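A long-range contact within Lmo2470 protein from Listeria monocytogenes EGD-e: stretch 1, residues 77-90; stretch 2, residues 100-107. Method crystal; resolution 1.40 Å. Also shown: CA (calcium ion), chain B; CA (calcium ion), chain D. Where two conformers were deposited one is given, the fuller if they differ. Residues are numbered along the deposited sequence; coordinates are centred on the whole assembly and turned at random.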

# COMPACT_ATOMS: atom_id res chain seq x y z
N VAL A 77 -18.21 -7.50 -11.91
CA VAL A 77 -19.16 -6.74 -11.10
C VAL A 77 -18.42 -5.47 -10.67
O VAL A 77 -17.36 -5.56 -10.08
N SER A 78 -18.98 -4.32 -11.00
CA SER A 78 -18.40 -3.04 -10.63
C SER A 78 -19.44 -2.23 -9.88
O SER A 78 -20.53 -1.99 -10.36
N ILE A 79 -19.09 -1.82 -8.67
CA ILE A 79 -19.96 -1.01 -7.80
C ILE A 79 -19.33 0.38 -7.78
O ILE A 79 -18.37 0.63 -7.03
N MSE A 80 -19.84 1.26 -8.62
CA MSE A 80 -19.24 2.57 -8.83
C MSE A 80 -19.66 3.61 -7.84
O MSE A 80 -18.94 4.55 -7.62
N GLU A 81 -20.86 3.48 -7.30
CA GLU A 81 -21.36 4.37 -6.26
C GLU A 81 -22.20 3.52 -5.36
O GLU A 81 -22.92 2.63 -5.83
N PHE A 82 -22.12 3.75 -4.05
CA PHE A 82 -22.88 2.98 -3.09
C PHE A 82 -23.04 3.74 -1.79
O PHE A 82 -22.19 4.59 -1.44
N GLY A 83 -24.13 3.44 -1.10
CA GLY A 83 -24.44 4.06 0.17
C GLY A 83 -23.93 3.30 1.38
O GLY A 83 -23.39 2.20 1.29
N ALA A 84 -24.25 3.86 2.55
CA ALA A 84 -23.75 3.35 3.82
C ALA A 84 -24.35 2.01 4.23
O ALA A 84 -23.79 1.33 5.09
N LYS A 85 -25.47 1.63 3.62
CA LYS A 85 -26.13 0.38 3.95
C LYS A 85 -25.74 -0.79 3.04
O LYS A 85 -26.22 -1.91 3.21
N LEU A 86 -24.88 -0.52 2.05
CA LEU A 86 -24.22 -1.60 1.29
C LEU A 86 -22.82 -1.75 1.87
O LEU A 86 -21.95 -0.91 1.61
N THR A 87 -22.59 -2.80 2.64
CA THR A 87 -21.28 -3.04 3.22
C THR A 87 -20.64 -4.35 2.74
O THR A 87 -19.55 -4.68 3.17
N GLU A 88 -21.31 -5.07 1.86
CA GLU A 88 -20.78 -6.34 1.38
C GLU A 88 -21.44 -6.75 0.08
O GLU A 88 -22.68 -6.62 -0.06
N PHE A 89 -20.65 -7.21 -0.89
CA PHE A 89 -21.24 -7.85 -2.07
C PHE A 89 -21.49 -9.30 -1.68
O PHE A 89 -20.59 -9.97 -1.22
N PRO A 90 -22.73 -9.79 -1.83
CA PRO A 90 -23.03 -11.12 -1.31
C PRO A 90 -22.40 -12.28 -2.09
O PRO A 90 -22.05 -12.12 -3.26
N THR A 100 -13.94 -10.67 -11.77
CA THR A 100 -13.46 -9.43 -11.18
C THR A 100 -14.56 -8.77 -10.38
O THR A 100 -15.71 -8.65 -10.83
N LEU A 101 -14.20 -8.32 -9.19
CA LEU A 101 -15.10 -7.61 -8.26
C LEU A 101 -14.44 -6.30 -7.94
O LEU A 101 -13.30 -6.29 -7.44
N PHE A 102 -15.13 -5.21 -8.22
CA PHE A 102 -14.60 -3.85 -8.02
C PHE A 102 -15.56 -2.98 -7.26
O PHE A 102 -16.71 -2.82 -7.68
N PHE A 103 -15.09 -2.40 -6.15
CA PHE A 103 -15.81 -1.35 -5.44
C PHE A 103 -14.98 -0.09 -5.69
O PHE A 103 -13.75 -0.11 -5.46
N ALA A 104 -15.63 1.00 -6.08
CA ALA A 104 -14.94 2.26 -6.26
C ALA A 104 -14.42 2.81 -4.95
O ALA A 104 -14.88 2.45 -3.87
N ASP A 105 -13.46 3.71 -5.09
CA ASP A 105 -12.92 4.53 -4.00
C ASP A 105 -13.80 5.80 -4.00
O ASP A 105 -13.67 6.63 -4.90
N PRO A 106 -14.73 5.93 -3.07
CA PRO A 106 -15.62 7.08 -3.10
C PRO A 106 -14.92 8.38 -2.79
O PRO A 106 -13.82 8.38 -2.25
N PRO A 107 -15.58 9.51 -3.08
CA PRO A 107 -15.02 10.79 -2.68
C PRO A 107 -14.80 10.86 -1.17
O PRO A 107 -15.49 10.16 -0.39

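Two parallel strands, residues 77-79 and 100-103, set the frame, and the side chains sort themselves by the alternation of the sheet: Val77, Leu101, Ile79 and Phe103 share one face, Ser78 and Phe102 the other. The backbone ladder fixes this register, and packing follows from it.

Thr100 opens stretch 2 with chi1 in p and its CA-to-CB bond sideways. Its contribution is mainly backbone: Val77 N donates to Thr100 O at 3.0 Å, while its hydroxyl is satisfied by a residue just beyond the stretches.

Leu101 (chi1 t, chi2 p) lies on the buried face, paired with Val77 (t). Its CD1 sits 3.9 Å from Val77 CG1 and 4.0 Å from Phe89 CG, so one methyl touches both the neighbouring strand and the loop that returns over this face.

Phe102 holds the strands together through its backbone, its N donating to Val77 O (2.9 Å) and its O accepting from Ile79 N (2.8 Å). On the more open face its side chain (chi1 t, chi2 -90°) flanks Ser78 (m), with Ser78 OG 3.9 Å from Phe102 CB. The selenium of Met80, a selenomethionine with all three chi angles in m, approaches the ring obliquely, Met80 SE to Phe102 CE1 being 3.8 Å. Although Met80 starts away from stretch 2, its folded side chain returns to it.

Phe103 (m, chi2 -92°) is the keystone, with the largest area covered by the other stretch. Ile79 (m, t) places CD1 over one face of the ring, 3.4 Å from Phe103 CE1, a close CH-pi contact. The ring's edge serves the loop: Phe103 CD1 points at the face of Phe82 (p), 3.9 Å from Phe82 CE1, with the planes at 72°. Leu86 (t, p), which closes the turn begun at Gly83, brings CD2 to 4.1 Å from Phe103 CE1, and Phe89 (t) sets CB 3.9 Å from Phe103 CZ.

Ala104 continues the ladder, its N donating to Ile79 O at 2.9 Å. Its small side chain points toward stretch 1, and CB lies 3.4 Å from Met80 O; Ala104 O meets the edge of the Phe82 ring.

Asp105 (t) turns away, and its OD1 binds a calcium ion at 2.3 Å. Pro106 does both jobs: its CG packs 4.1 Å from Phe82 CZ, while Pro106 O binds the same calcium at 2.4 Å. Four waters help complete that site, one of which also donates to the carbonyl of Pro107, which leaves stretch 1 untouched.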

# COMPACT_ATOMS: atom_id res chain seq x y z
CB VAL A 77 -19.70 -7.50 -9.88
CG1 VAL A 77 -20.43 -6.57 -8.91
CG2 VAL A 77 -20.66 -8.60 -10.34
CB SER A 78 -17.89 -2.30 -11.86
OG SER A 78 -16.77 -2.97 -12.41
CB ILE A 79 -20.13 -1.66 -6.42
CG1 ILE A 79 -20.75 -3.06 -6.62
CG2 ILE A 79 -21.05 -0.80 -5.55
CD1 ILE A 79 -20.50 -4.05 -5.57
CB MSE A 80 -19.61 3.07 -10.23
CG MSE A 80 -19.07 2.12 -11.31
SE MSE A 80 -17.10 1.97 -11.35
CE MSE A 80 -16.83 3.79 -12.00
CB GLU A 81 -22.26 5.48 -6.84
CG GLU A 81 -21.64 6.37 -7.91
CD GLU A 81 -22.70 7.22 -8.58
OE1 GLU A 81 -23.45 7.93 -7.87
OE2 GLU A 81 -22.86 7.18 -9.81
CB PHE A 82 -22.24 1.58 -2.87
CG PHE A 82 -20.81 1.62 -2.37
CD1 PHE A 82 -19.76 1.86 -3.23
CD2 PHE A 82 -20.54 1.37 -1.03
CE1 PHE A 82 -18.45 1.89 -2.78
CE2 PHE A 82 -19.23 1.36 -0.57
CZ PHE A 82 -18.19 1.65 -1.45
CB ALA A 84 -23.98 4.37 4.92
CB LYS A 85 -27.65 0.56 4.01
CG LYS A 85 -28.06 1.56 5.05
CD LYS A 85 -29.56 1.70 5.14
CE LYS A 85 -29.97 2.82 6.07
NZ LYS A 85 -31.37 3.27 5.82
CB LEU A 86 -24.12 -1.29 -0.21
CG LEU A 86 -23.53 -2.46 -1.03
CD1 LEU A 86 -24.48 -3.66 -1.07
CD2 LEU A 86 -23.16 -2.02 -2.43
CB THR A 87 -21.33 -3.04 4.76
OG1 THR A 87 -22.16 -4.11 5.23
CG2 THR A 87 -21.89 -1.73 5.31
CB GLU A 88 -21.05 -7.40 2.44
CG GLU A 88 -20.63 -8.80 2.11
CD GLU A 88 -20.80 -9.68 3.31
OE1 GLU A 88 -21.80 -10.41 3.33
OE2 GLU A 88 -20.00 -9.53 4.24
CB PHE A 89 -20.35 -7.74 -3.32
CG PHE A 89 -21.04 -8.22 -4.54
CD1 PHE A 89 -22.01 -7.44 -5.15
CD2 PHE A 89 -20.80 -9.48 -5.05
CE1 PHE A 89 -22.71 -7.91 -6.25
CE2 PHE A 89 -21.49 -9.94 -6.14
CZ PHE A 89 -22.45 -9.16 -6.74
CB PRO A 90 -24.55 -11.17 -1.40
CG PRO A 90 -24.85 -10.36 -2.61
CD PRO A 90 -23.88 -9.19 -2.52
CB THR A 100 -12.92 -8.45 -12.23
OG1 THR A 100 -13.96 -8.15 -13.17
CG2 THR A 100 -11.72 -9.04 -12.96
CB LEU A 101 -15.34 -8.46 -7.02
CG LEU A 101 -16.18 -7.78 -5.93
CD1 LEU A 101 -17.58 -7.41 -6.41
CD2 LEU A 101 -16.22 -8.72 -4.74
CB PHE A 102 -14.30 -3.23 -9.40
CG PHE A 102 -13.77 -1.82 -9.36
CD1 PHE A 102 -14.62 -0.74 -9.38
CD2 PHE A 102 -12.39 -1.57 -9.33
CE1 PHE A 102 -14.14 0.56 -9.34
CE2 PHE A 102 -11.92 -0.26 -9.29
CZ PHE A 102 -12.80 0.79 -9.28
CB PHE A 103 -15.86 -1.56 -3.93
CG PHE A 103 -16.95 -2.50 -3.45
CD1 PHE A 103 -18.19 -2.02 -3.08
CD2 PHE A 103 -16.70 -3.85 -3.30
CE1 PHE A 103 -19.19 -2.86 -2.62
CE2 PHE A 103 -17.71 -4.69 -2.82
CZ PHE A 103 -18.94 -4.19 -2.48
CB ALA A 104 -15.88 3.29 -6.92
CB ASP A 105 -11.47 4.87 -4.31
CG ASP A 105 -10.81 5.71 -3.25
OD1 ASP A 105 -11.48 6.21 -2.32
OD2 ASP A 105 -9.56 5.89 -3.44
CB PRO A 106 -16.67 6.76 -2.01
CG PRO A 106 -16.47 5.34 -1.65
CD PRO A 106 -15.04 5.03 -1.93
CB PRO A 107 -16.08 11.79 -3.09
CG PRO A 107 -16.93 11.13 -4.06
CD PRO A 107 -16.84 9.64 -3.82
CA CA B . -11.85 8.05 -0.99
CA CA D . -24.67 8.86 -9.99
O HOH W 1 -13.91 7.53 0.61
O HOH W 2 -9.46 8.49 -0.66
O HOH W 3 -11.01 6.70 0.91
O HOH W 4 -11.13 9.57 -2.82
O HOH W 5 -26.08 7.06 -9.33